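Local coordinates for protein lyase/mutase (Burkholderia cenocepacia, PDB 4LSB) that adopts the TIM-barrel fold of a lyase/mutase family, binds a magnesium ion and assembles as a pair of identical subunits, at residues B[26-31]-B[50-55]; B[98-103]-B[108-113]; B[165-170]-B[175-180]; B[258-261]-B[267-270]. All coordinates share one frame; numbering follows the deposited sequence.

Interactions 2 and 3 are buried, each doing the same job in its unit of the barrel: a loop leaving a strand is tied to the first turns of the helix that follows, through a threonine hydroxyl. Their nearest atoms are about 7 Å apart. Interaction 1 is a surface contact, a salt bridge between the segments leading into strands 32-34 and 54-55. Interaction 4, partly buried, lies farthest out, centred about 32 Å from the chain centre, where a carboxylate holds the chain that follows helix 244-263. Charge meets charge in interaction 1, whereas neutral groups do much of the bonding in 2 and 3. Interactions 1 and 4 both touch the second subunit.

Interaction 1. Residues B[26-31]-B[50-55]; sequences HTRPGA and GFEALA
Arg28, in the loop between helix 14-25 and strand 32-34, reaches across to Glu52, which lies just ahead of strand 54-55 of the barrel; these two side chains make the whole contact. Along segment 26-31, buried His26 comes first, its ND1 and NE2 bonded to Phe22 O and Arg238 NH1. Arg28 then points toward segment 50-55: its CG sits between the backbone N and the carbonyl carbon (chi1 75°), and from there the chain runs extended. The result is an end-on, two-nitrogen salt bridge, with Arg28 NH1 bonding Glu52 OE1 at 3.0 Å and Arg28 NH2 bonding Glu52 OE2 at 2.8 Å. Both oxygens are met on their syn sides and lie close to the guanidinium plane, although the two flat groups are turned 31° apart. Glu52, likewise extended, approaches from the opposite direction, so two long side chains can span well-separated backbones. Farther along, Gly30 has a positive phi that suits glycine, and its O shares Lys237 NZ with Arg28 O. Two nearly straight bonds, one to each oxygen, restrict the rotation of both groups; near solvent the charge attraction itself is probably partly screened.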
loop_
_atom_site.group_PDB
_atom_site.type_symbol
_atom_site.label_atom_id
_atom_site.label_comp_id
_atom_site.label_asym_id
_atom_site.label_seq_id
_atom_site.Cartn_x
_atom_site.Cartn_y
_atom_site.Cartn_z
ATOM N N HIS B 26 -10.965 23.274 -12.292
ATOM C CA HIS B 26 -11.329 22.973 -13.671
ATOM C C HIS B 26 -11.540 24.197 -14.570
ATOM O O HIS B 26 -11.738 24.019 -15.765
ATOM C CB HIS B 26 -12.588 22.108 -13.750
ATOM C CG HIS B 26 -12.419 20.748 -13.154
ATOM N ND1 HIS B 26 -12.456 20.540 -11.802
ATOM C CD2 HIS B 26 -12.223 19.538 -13.723
ATOM C CE1 HIS B 26 -12.280 19.262 -11.552
ATOM N NE2 HIS B 26 -12.127 18.631 -12.701
ATOM N N THR B 27 -11.605 25.371 -13.980
ATOM C CA THR B 27 -11.947 26.587 -14.735
ATOM C C THR B 27 -10.774 27.548 -14.814
ATOM O O THR B 27 -10.804 28.484 -15.600
ATOM C CB THR B 27 -13.163 27.295 -14.146
ATOM O OG1 THR B 27 -12.884 27.693 -12.807
ATOM C CG2 THR B 27 -14.398 26.355 -14.183
ATOM N N ARG B 28 -9.713 27.300 -14.071
ATOM C CA ARG B 28 -8.542 28.151 -14.215
ATOM C C ARG B 28 -7.737 27.707 -15.436
ATOM O O ARG B 28 -7.891 26.564 -15.953
ATOM C CB ARG B 28 -7.730 28.174 -12.921
ATOM C CG ARG B 28 -6.948 26.956 -12.662
ATOM C CD ARG B 28 -6.294 27.025 -11.294
ATOM N NE ARG B 28 -5.380 25.897 -11.239
ATOM C CZ ARG B 28 -4.841 25.388 -10.139
ATOM N NH1 ARG B 28 -5.123 25.889 -8.943
ATOM N NH2 ARG B 28 -4.001 24.369 -10.259
ATOM N N PRO B 29 -6.846 28.598 -15.916
ATOM C CA PRO B 29 -6.093 28.250 -17.092
ATOM C C PRO B 29 -5.186 27.051 -16.924
ATOM O O PRO B 29 -4.615 26.809 -15.843
ATOM C CB PRO B 29 -5.249 29.523 -17.379
ATOM C CG PRO B 29 -5.998 30.650 -16.715
ATOM C CD PRO B 29 -6.657 30.011 -15.517
ATOM N N GLY B 30 -5.010 26.325 -18.016
ATOM C CA GLY B 30 -4.042 25.260 -18.026
ATOM C C GLY B 30 -4.668 23.926 -17.665
ATOM O O GLY B 30 -5.893 23.828 -17.542
ATOM N N ALA B 31 -3.844 22.878 -17.591
ATOM C CA ALA B 31 -4.320 21.557 -17.121
ATOM C C ALA B 31 -3.710 21.270 -15.750
ATOM O O ALA B 31 -2.645 21.757 -15.429
ATOM C CB ALA B 31 -3.899 20.447 -18.100
ATOM N N GLY B 50 2.225 18.637 -2.756
ATOM C CA GLY B 50 1.647 19.826 -3.357
ATOM C C GLY B 50 0.494 19.611 -4.309
ATOM O O GLY B 50 0.006 20.570 -4.875
ATOM N N PHE B 51 0.002 18.379 -4.452
ATOM C CA PHE B 51 -1.164 18.156 -5.338
ATOM C C PHE B 51 -2.389 18.793 -4.702
ATOM O O PHE B 51 -2.421 19.024 -3.460
ATOM C CB PHE B 51 -1.341 16.695 -5.682
ATOM C CG PHE B 51 -0.290 16.180 -6.595
ATOM C CD1 PHE B 51 -0.336 16.466 -7.946
ATOM C CD2 PHE B 51 0.772 15.432 -6.089
ATOM C CE1 PHE B 51 0.652 15.974 -8.807
ATOM C CE2 PHE B 51 1.786 14.989 -6.945
ATOM C CZ PHE B 51 1.711 15.260 -8.311
ATOM N N GLU B 52 -3.339 19.183 -5.555
ATOM C CA GLU B 52 -4.504 19.961 -5.095
ATOM C C GLU B 52 -5.807 19.161 -5.025
ATOM O O GLU B 52 -6.825 19.671 -4.545
ATOM C CB GLU B 52 -4.688 21.177 -5.984
ATOM C CG GLU B 52 -3.676 22.277 -5.669
ATOM C CD GLU B 52 -3.763 23.399 -6.677
ATOM O OE1 GLU B 52 -4.494 24.363 -6.403
ATOM O OE2 GLU B 52 -3.161 23.323 -7.745
ATOM N N ALA B 53 -5.755 17.930 -5.487
ATOM C CA ALA B 53 -6.895 17.027 -5.446
ATOM C C ALA B 53 -6.362 15.651 -5.555
ATOM O O ALA B 53 -5.227 15.469 -6.009
ATOM C CB ALA B 53 -7.789 17.321 -6.617
ATOM N N LEU B 54 -7.164 14.674 -5.198
ATOM C CA LEU B 54 -6.794 13.243 -5.363
ATOM C C LEU B 54 -7.952 12.507 -6.033
ATOM O O LEU B 54 -9.103 12.905 -5.879
ATOM C CB LEU B 54 -6.507 12.609 -3.966
ATOM C CG LEU B 54 -5.493 13.353 -3.105
ATOM C CD1 LEU B 54 -5.453 12.753 -1.713
ATOM C CD2 LEU B 54 -4.130 13.303 -3.711
ATOM N N ALA B 55 -7.644 11.414 -6.746
ATOM C CA ALA B 55 -8.638 10.550 -7.299
ATOM C C ALA B 55 -8.380 9.126 -6.839
ATOM O O ALA B 55 -7.236 8.612 -6.841
ATOM C CB ALA B 55 -8.629 10.618 -8.817
#

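Interaction 2. Residues B[98-103]-B[108-113]; sequences NGFGDA and AETIRL
Gly99 and Thr110 are the closest pair of backbones here, their CA atoms 5.7 Å apart, as segment 98-103 curls past the side of helix 104-116. Gly99 has a positive phi, easy for glycine, and presents its carbonyl to the helix. Thr110 OG1 gives a short hydrogen bond of 2.6 Å to Gly99 O, arriving from above the carbonyl plane, 45° out of it. The threonine hydroxyl stands beside the backbone N (chi1 -68°), which directs it at the loop; its single hydrogen has a second carbonyl, Thr106 O one turn back, within bonding distance and is probably shared between the two, while Arg74 NH1 of helix 74-88 donates to the oxygen. The other branch of the same residue is apolar: Thr110 CG2 rests 3.6 Å from Phe100 CD2, at the edge of the ring, and the two side chains cross at about a right angle. A branched residue with one polar and one apolar arm thus serves both loop residues. In TIM-barrel terms this is the loop after strand 92-95 joined to its own helix, on the side where the magnesium ion lies; Glu97, in the same loop just ahead of segment 98-103, belongs to the metal site, and the Phe100 side chain is about 8 Å from the ion. Asn98 shapes the bend by an Asx turn, its OD1 accepting from Phe100 N at 3.1 Å. On the helix, Arg112 grips Glu109 side-on, NE and NH2 both bonding the single oxygen OE1.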
loop_
_atom_site.group_PDB
_atom_site.type_symbol
_atom_site.label_atom_id
_atom_site.label_comp_id
_atom_site.label_asym_id
_atom_site.label_seq_id
_atom_site.Cartn_x
_atom_site.Cartn_y
_atom_site.Cartn_z
ATOM N N ASN B 98 -19.076 1.642 -12.849
ATOM C CA ASN B 98 -20.306 1.896 -13.632
ATOM C C ASN B 98 -21.500 2.305 -12.740
ATOM O O ASN B 98 -22.663 2.198 -13.160
ATOM C CB ASN B 98 -20.628 0.643 -14.453
ATOM C CG ASN B 98 -21.136 -0.494 -13.588
ATOM O OD1 ASN B 98 -20.723 -0.646 -12.417
ATOM N ND2 ASN B 98 -22.053 -1.275 -14.127
ATOM N N GLY B 99 -21.214 2.773 -11.513
ATOM C CA GLY B 99 -22.271 3.083 -10.521
ATOM C C GLY B 99 -22.734 1.844 -9.731
ATOM O O GLY B 99 -23.682 1.942 -8.944
ATOM N N PHE B 100 -22.051 0.704 -9.934
ATOM C CA PHE B 100 -22.262 -0.571 -9.173
ATOM C C PHE B 100 -23.589 -1.280 -9.495
ATOM O O PHE B 100 -24.173 -2.010 -8.679
ATOM C CB PHE B 100 -22.055 -0.352 -7.659
ATOM C CG PHE B 100 -20.693 0.169 -7.339
ATOM C CD1 PHE B 100 -19.606 -0.691 -7.360
ATOM C CD2 PHE B 100 -20.481 1.503 -7.119
ATOM C CE1 PHE B 100 -18.339 -0.214 -7.135
ATOM C CE2 PHE B 100 -19.202 1.999 -6.887
ATOM C CZ PHE B 100 -18.132 1.129 -6.863
ATOM N N GLY B 101 -24.054 -1.065 -10.711
ATOM C CA GLY B 101 -25.327 -1.567 -11.151
ATOM C C GLY B 101 -25.674 -0.945 -12.487
ATOM O O GLY B 101 -25.097 0.073 -12.910
ATOM N N ASP B 102 -26.611 -1.573 -13.165
ATOM C CA ASP B 102 -27.090 -1.103 -14.460
ATOM C C ASP B 102 -28.103 0.020 -14.388
ATOM O O ASP B 102 -28.122 0.861 -15.264
ATOM C CB ASP B 102 -27.747 -2.252 -15.233
ATOM C CG ASP B 102 -26.807 -3.410 -15.471
ATOM O OD1 ASP B 102 -25.582 -3.216 -15.547
ATOM O OD2 ASP B 102 -27.307 -4.541 -15.576
ATOM N N ALA B 103 -28.987 -0.016 -13.389
ATOM C CA ALA B 103 -30.135 0.874 -13.370
ATOM C C ALA B 103 -29.728 2.299 -12.982
ATOM O O ALA B 103 -28.894 2.488 -12.085
ATOM C CB ALA B 103 -31.205 0.364 -12.405
ATOM N N ALA B 108 -27.649 6.737 -9.359
ATOM C CA ALA B 108 -28.002 7.885 -8.525
ATOM C C ALA B 108 -27.706 7.636 -7.040
ATOM O O ALA B 108 -27.125 8.476 -6.381
ATOM C CB ALA B 108 -29.458 8.264 -8.697
ATOM N N GLU B 109 -28.097 6.480 -6.524
ATOM C CA GLU B 109 -27.806 6.146 -5.129
ATOM C C GLU B 109 -26.297 6.105 -4.880
ATOM O O GLU B 109 -25.807 6.616 -3.887
ATOM C CB GLU B 109 -28.433 4.811 -4.763
ATOM C CG GLU B 109 -28.172 4.365 -3.333
ATOM C CD GLU B 109 -28.857 5.216 -2.258
ATOM O OE1 GLU B 109 -29.596 6.182 -2.587
ATOM O OE2 GLU B 109 -28.647 4.912 -1.054
ATOM N N THR B 110 -25.559 5.523 -5.817
ATOM C CA THR B 110 -24.102 5.499 -5.687
ATOM C C THR B 110 -23.504 6.917 -5.555
ATOM O O THR B 110 -22.613 7.181 -4.707
ATOM C CB THR B 110 -23.479 4.717 -6.858
ATOM O OG1 THR B 110 -23.832 3.340 -6.738
ATOM C CG2 THR B 110 -21.977 4.811 -6.818
ATOM N N ILE B 111 -23.982 7.850 -6.373
ATOM C CA ILE B 111 -23.533 9.235 -6.250
ATOM C C ILE B 111 -23.840 9.802 -4.852
ATOM O O ILE B 111 -22.990 10.424 -4.212
ATOM C CB ILE B 111 -24.183 10.166 -7.314
ATOM C CG1 ILE B 111 -23.720 9.809 -8.726
ATOM C CG2 ILE B 111 -23.897 11.643 -6.991
ATOM C CD1 ILE B 111 -22.201 9.919 -8.935
ATOM N N ARG B 112 -25.045 9.590 -4.351
ATOM C CA ARG B 112 -25.397 10.108 -3.001
ATOM C C ARG B 112 -24.522 9.525 -1.929
ATOM O O ARG B 112 -24.087 10.225 -1.035
ATOM C CB ARG B 112 -26.838 9.781 -2.629
ATOM C CG ARG B 112 -27.894 10.466 -3.442
ATOM C CD ARG B 112 -29.248 10.309 -2.734
ATOM N NE ARG B 112 -29.856 9.025 -3.120
ATOM C CZ ARG B 112 -30.482 8.814 -4.284
ATOM N NH1 ARG B 112 -30.619 9.819 -5.151
ATOM N NH2 ARG B 112 -30.980 7.599 -4.570
ATOM N N LEU B 113 -24.311 8.214 -2.005
ATOM C CA LEU B 113 -23.450 7.528 -1.043
ATOM C C LEU B 113 -21.988 7.990 -1.111
ATOM O O LEU B 113 -21.298 8.070 -0.101
ATOM C CB LEU B 113 -23.526 6.013 -1.248
ATOM C CG LEU B 113 -24.884 5.397 -0.849
ATOM C CD1 LEU B 113 -24.981 3.972 -1.366
ATOM C CD2 LEU B 113 -25.138 5.496 0.647
#

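Interaction 3. Residues B[165-170]-B[175-180]; sequences CENYLH and LDDTIA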
loop_
_atom_site.group_PDB
_atom_site.type_symbol
_atom_site.label_atom_id
_atom_site.label_comp_id
_atom_site.label_asym_id
_atom_site.label_seq_id
_atom_site.Cartn_x
_atom_site.Cartn_y
_atom_site.Cartn_z
ATOM N N CYS B 165 -16.565 7.240 -21.038
ATOM C CA CYS B 165 -16.877 6.365 -22.170
ATOM C C CYS B 165 -15.729 5.370 -22.338
ATOM O O CYS B 165 -14.556 5.756 -22.548
ATOM C CB CYS B 165 -17.122 7.141 -23.453
ATOM S SG CYS B 165 -17.306 6.011 -24.853
ATOM N N GLU B 166 -16.065 4.089 -22.231
ATOM C CA GLU B 166 -15.057 3.065 -22.094
ATOM C C GLU B 166 -14.716 2.349 -23.403
ATOM O O GLU B 166 -14.008 1.355 -23.388
ATOM C CB GLU B 166 -15.493 2.054 -21.039
ATOM C CG GLU B 166 -15.781 2.673 -19.705
ATOM C CD GLU B 166 -14.546 3.263 -19.047
ATOM O OE1 GLU B 166 -13.656 2.475 -18.659
ATOM O OE2 GLU B 166 -14.458 4.504 -18.899
ATOM N N ASN B 167 -15.231 2.874 -24.502
ATOM C CA ASN B 167 -15.074 2.288 -25.830
ATOM C C ASN B 167 -13.699 1.749 -26.131
ATOM O O ASN B 167 -13.562 0.584 -26.558
ATOM C CB ASN B 167 -15.427 3.300 -26.891
ATOM C CG ASN B 167 -16.892 3.286 -27.261
ATOM O OD1 ASN B 167 -17.640 2.398 -26.867
ATOM N ND2 ASN B 167 -17.303 4.271 -28.021
ATOM N N TYR B 168 -12.682 2.581 -25.900
ATOM C CA TYR B 168 -11.317 2.235 -26.281
ATOM C C TYR B 168 -10.715 1.158 -25.408
ATOM O O TYR B 168 -9.686 0.594 -25.782
ATOM C CB TYR B 168 -10.397 3.477 -26.272
ATOM C CG TYR B 168 -10.471 4.325 -27.529
ATOM C CD1 TYR B 168 -11.655 4.974 -27.910
ATOM C CD2 TYR B 168 -9.348 4.495 -28.335
ATOM C CE1 TYR B 168 -11.714 5.753 -29.049
ATOM C CE2 TYR B 168 -9.390 5.273 -29.477
ATOM C CZ TYR B 168 -10.551 5.897 -29.840
ATOM O OH TYR B 168 -10.561 6.647 -30.964
ATOM N N LEU B 169 -11.304 0.892 -24.241
ATOM C CA LEU B 169 -10.840 -0.220 -23.412
ATOM C C LEU B 169 -11.515 -1.567 -23.768
ATOM O O LEU B 169 -11.115 -2.608 -23.228
ATOM C CB LEU B 169 -11.003 0.065 -21.924
ATOM C CG LEU B 169 -10.430 1.384 -21.370
ATOM C CD1 LEU B 169 -10.685 1.427 -19.869
ATOM C CD2 LEU B 169 -8.943 1.568 -21.643
ATOM N N HIS B 170 -12.495 -1.569 -24.661
ATOM C CA HIS B 170 -13.218 -2.797 -25.001
ATOM C C HIS B 170 -13.262 -3.049 -26.525
ATOM O O HIS B 170 -14.295 -3.399 -27.104
ATOM C CB HIS B 170 -14.634 -2.757 -24.391
ATOM C CG HIS B 170 -14.641 -2.750 -22.894
ATOM N ND1 HIS B 170 -14.503 -1.592 -22.157
ATOM C CD2 HIS B 170 -14.714 -3.761 -21.995
ATOM C CE1 HIS B 170 -14.503 -1.889 -20.869
ATOM N NE2 HIS B 170 -14.630 -3.199 -20.744
ATOM N N LEU B 175 -13.346 6.758 -32.688
ATOM C CA LEU B 175 -13.297 8.139 -32.191
ATOM C C LEU B 175 -14.642 8.821 -32.289
ATOM O O LEU B 175 -15.086 9.524 -31.398
ATOM C CB LEU B 175 -12.249 8.938 -32.993
ATOM C CG LEU B 175 -11.943 10.391 -32.571
ATOM C CD1 LEU B 175 -11.465 10.404 -31.134
ATOM C CD2 LEU B 175 -10.890 11.041 -33.476
ATOM N N ASP B 176 -15.318 8.617 -33.405
ATOM C CA ASP B 176 -16.557 9.297 -33.593
ATOM C C ASP B 176 -17.706 8.833 -32.678
ATOM O O ASP B 176 -18.447 9.662 -32.221
ATOM C CB ASP B 176 -16.926 9.253 -35.055
ATOM C CG ASP B 176 -15.966 10.061 -35.876
ATOM O OD1 ASP B 176 -16.177 11.296 -36.004
ATOM O OD2 ASP B 176 -14.968 9.466 -36.351
ATOM N N ASP B 177 -17.841 7.534 -32.397
ATOM C CA ASP B 177 -18.850 7.090 -31.411
ATOM C C ASP B 177 -18.478 7.607 -30.021
ATOM O O ASP B 177 -19.327 8.036 -29.236
ATOM C CB ASP B 177 -18.971 5.565 -31.310
ATOM C CG ASP B 177 -20.215 5.127 -30.462
ATOM O OD1 ASP B 177 -21.328 5.423 -30.903
ATOM O OD2 ASP B 177 -20.092 4.493 -29.371
ATOM N N THR B 178 -17.193 7.535 -29.733
ATOM C CA THR B 178 -16.690 7.932 -28.437
ATOM C C THR B 178 -16.982 9.420 -28.211
ATOM O O THR B 178 -17.499 9.784 -27.163
ATOM C CB THR B 178 -15.225 7.570 -28.314
ATOM O OG1 THR B 178 -15.056 6.152 -28.476
ATOM C CG2 THR B 178 -14.689 7.980 -26.928
ATOM N N ILE B 179 -16.651 10.282 -29.177
ATOM C CA ILE B 179 -16.985 11.721 -29.065
ATOM C C ILE B 179 -18.464 11.940 -28.928
ATOM O O ILE B 179 -18.894 12.763 -28.130
ATOM C CB ILE B 179 -16.357 12.560 -30.211
ATOM C CG1 ILE B 179 -14.870 12.787 -29.928
ATOM C CG2 ILE B 179 -17.011 13.903 -30.423
ATOM C CD1 ILE B 179 -14.083 13.127 -31.183
ATOM N N ALA B 180 -19.264 11.197 -29.677
ATOM C CA ALA B 180 -20.704 11.430 -29.659
ATOM C C ALA B 180 -21.246 11.111 -28.289
ATOM O O ALA B 180 -22.072 11.821 -27.764
ATOM C CB ALA B 180 -21.407 10.612 -30.717
#
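Asn167 spends both hydrogens of its amide on the helix of segment 175-180. Its ND2 bonds Asp177 OD2 at 3.1 Å and Thr178 OG1 at 3.0 Å, both nearly straight and both acceptors close to the amide plane, so the flat group is held by two bonds in that plane. The carboxylate, itself 30° from coplanar with the amide, receives ND2 on its anti lone pair. Asp177 holds CG opposite its own N (chi1 -170°), which swings the acid round to the loop; its stronger partner is Arg181 NE, in a salt bridge to the same OD2. Thr178 OG1 likewise has a second bond, to Asp174 O in the turn before, so it can accept from Asn167 while giving its own hydrogen to that carbonyl. Tyr168 brings a ring edge to the same hydroxyl, with CE1 3.4 Å from Thr178 OG1, and its phenol oxygen lies 3.5 Å from Leu175 CB. The angle at Leu175 N is too poor, so across this contact Tyr168 OH packs against Leu175 rather than bonding its N. Thr178 OG1 lies beside the backbone N (chi1 -59°), facing the amide and the ring edge, while its methyl CG2, anti to N, touches Cys165 SG at 3.9 Å; the short, weakly polar cysteine side chain suits this buried spot. The arrangement belongs to a TIM-barrel beta-alpha unit, in which the loop after strand 160-164 folds back onto the opening turns of helix 175-187.

Interaction 4. Residues B[258-261]-B[267-270]; sequences TEMR and TFTQ
Glu259 and Met260, neighbours on helix 244-263, address the chain beyond the helix in two ways, a carboxylate gripping backbone N-H groups and a Met-aromatic contact. Glu259 is fully extended, with CG opposite its backbone N (chi1 179°), and so carries its carboxylate to the start of segment 267-270. Its OE1 takes the N-H of Phe268 on the syn lone pair, at 2.9 Å. Its OE2 accepts twice from one residue, Thr267 N at 2.8 Å and Thr267 OG1 at 2.6 Å, the two donors coming from opposite faces of the carboxylate plane; Thr265 OG1 is a further partner of OE2. Acid and threonine side chains cross at about a right angle. The Phe268 ring stands almost upright to the carboxylate, 82° between planes, with OE1 at its edge. Flexible Met260 lies along another part of the ring edge: CG beside the backbone N (chi1 -70°) and an extended chi2 bring SD there, and the bend at chi3 then places CE. The second subunit packs its Leu245 on Phe268, while Arg261 makes a cation-pi contact with Phe51 of that subunit. Met260 CG and Met260 SD both lie 3.8 Å from Phe268 CE2.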
loop_
_atom_site.group_PDB
_atom_site.type_symbol
_atom_site.label_atom_id
_atom_site.label_comp_id
_atom_site.label_asym_id
_atom_site.label_seq_id
_atom_site.Cartn_x
_atom_site.Cartn_y
_atom_site.Cartn_z
ATOM N N THR B 258 13.173 -9.668 -6.548
ATOM C CA THR B 258 14.015 -10.353 -7.523
ATOM C C THR B 258 15.473 -10.302 -7.091
ATOM O O THR B 258 16.175 -11.299 -7.147
ATOM C CB THR B 258 13.871 -9.732 -8.937
ATOM O OG1 THR B 258 12.539 -9.963 -9.400
ATOM C CG2 THR B 258 14.873 -10.333 -9.960
ATOM N N GLU B 259 15.917 -9.138 -6.617
ATOM C CA GLU B 259 17.295 -9.012 -6.171
ATOM C C GLU B 259 17.484 -9.973 -5.009
ATOM O O GLU B 259 18.472 -10.750 -4.954
ATOM C CB GLU B 259 17.586 -7.561 -5.709
ATOM C CG GLU B 259 19.014 -7.412 -5.223
ATOM C CD GLU B 259 19.323 -6.077 -4.559
ATOM O OE1 GLU B 259 18.437 -5.208 -4.516
ATOM O OE2 GLU B 259 20.483 -5.911 -4.131
ATOM N N MET B 260 16.530 -9.988 -4.060
ATOM C CA MET B 260 16.701 -10.854 -2.912
ATOM C C MET B 260 16.721 -12.318 -3.261
ATOM O O MET B 260 17.554 -13.086 -2.704
ATOM C CB MET B 260 15.658 -10.589 -1.827
ATOM C CG MET B 260 15.885 -9.240 -1.139
ATOM S SD MET B 260 14.680 -9.019 0.188
ATOM C CE MET B 260 13.190 -8.690 -0.715
ATOM N N ARG B 261 15.805 -12.740 -4.129
ATOM C CA ARG B 261 15.724 -14.159 -4.523
ATOM C C ARG B 261 16.924 -14.595 -5.324
ATOM O O ARG B 261 17.471 -15.642 -5.064
ATOM C CB ARG B 261 14.464 -14.432 -5.340
ATOM C CG ARG B 261 13.167 -14.294 -4.567
ATOM C CD ARG B 261 12.951 -15.422 -3.576
ATOM N NE ARG B 261 13.176 -16.712 -4.206
ATOM C CZ ARG B 261 13.633 -17.782 -3.567
ATOM N NH1 ARG B 261 13.918 -17.736 -2.260
ATOM N NH2 ARG B 261 13.799 -18.897 -4.236
ATOM N N THR B 267 20.486 -4.153 -1.896
ATOM C CA THR B 267 20.916 -2.824 -2.337
ATOM C C THR B 267 19.714 -1.979 -2.774
ATOM O O THR B 267 19.769 -0.754 -2.823
ATOM C CB THR B 267 21.941 -2.905 -3.486
ATOM O OG1 THR B 267 21.348 -3.493 -4.663
ATOM C CG2 THR B 267 23.166 -3.642 -3.034
ATOM N N PHE B 268 18.608 -2.649 -3.073
ATOM C CA PHE B 268 17.393 -1.928 -3.321
ATOM C C PHE B 268 17.022 -0.898 -2.204
ATOM O O PHE B 268 16.323 0.056 -2.441
ATOM C CB PHE B 268 16.271 -2.927 -3.578
ATOM C CG PHE B 268 15.735 -3.578 -2.340
ATOM C CD1 PHE B 268 14.856 -2.896 -1.494
ATOM C CD2 PHE B 268 16.089 -4.871 -2.026
ATOM C CE1 PHE B 268 14.324 -3.510 -0.400
ATOM C CE2 PHE B 268 15.589 -5.490 -0.866
ATOM C CZ PHE B 268 14.684 -4.808 -0.079
ATOM N N THR B 269 17.518 -1.129 -0.980
ATOM C CA THR B 269 17.180 -0.378 0.162
ATOM C C THR B 269 17.818 1.000 0.106
ATOM O O THR B 269 17.343 1.920 0.783
ATOM C CB THR B 269 17.621 -1.102 1.467
ATOM O OG1 THR B 269 19.038 -1.274 1.444
ATOM C CG2 THR B 269 16.945 -2.484 1.663
ATOM N N GLN B 270 18.856 1.155 -0.720
ATOM C CA GLN B 270 19.579 2.413 -0.856
ATOM C C GLN B 270 18.684 3.507 -1.451
ATOM O O GLN B 270 18.710 4.658 -0.993
ATOM C CB GLN B 270 20.856 2.192 -1.716
ATOM C CG GLN B 270 21.859 1.181 -1.097
ATOM C CD GLN B 270 23.165 1.024 -1.894
ATOM O OE1 GLN B 270 23.310 1.530 -3.030
ATOM N NE2 GLN B 270 24.117 0.311 -1.315
#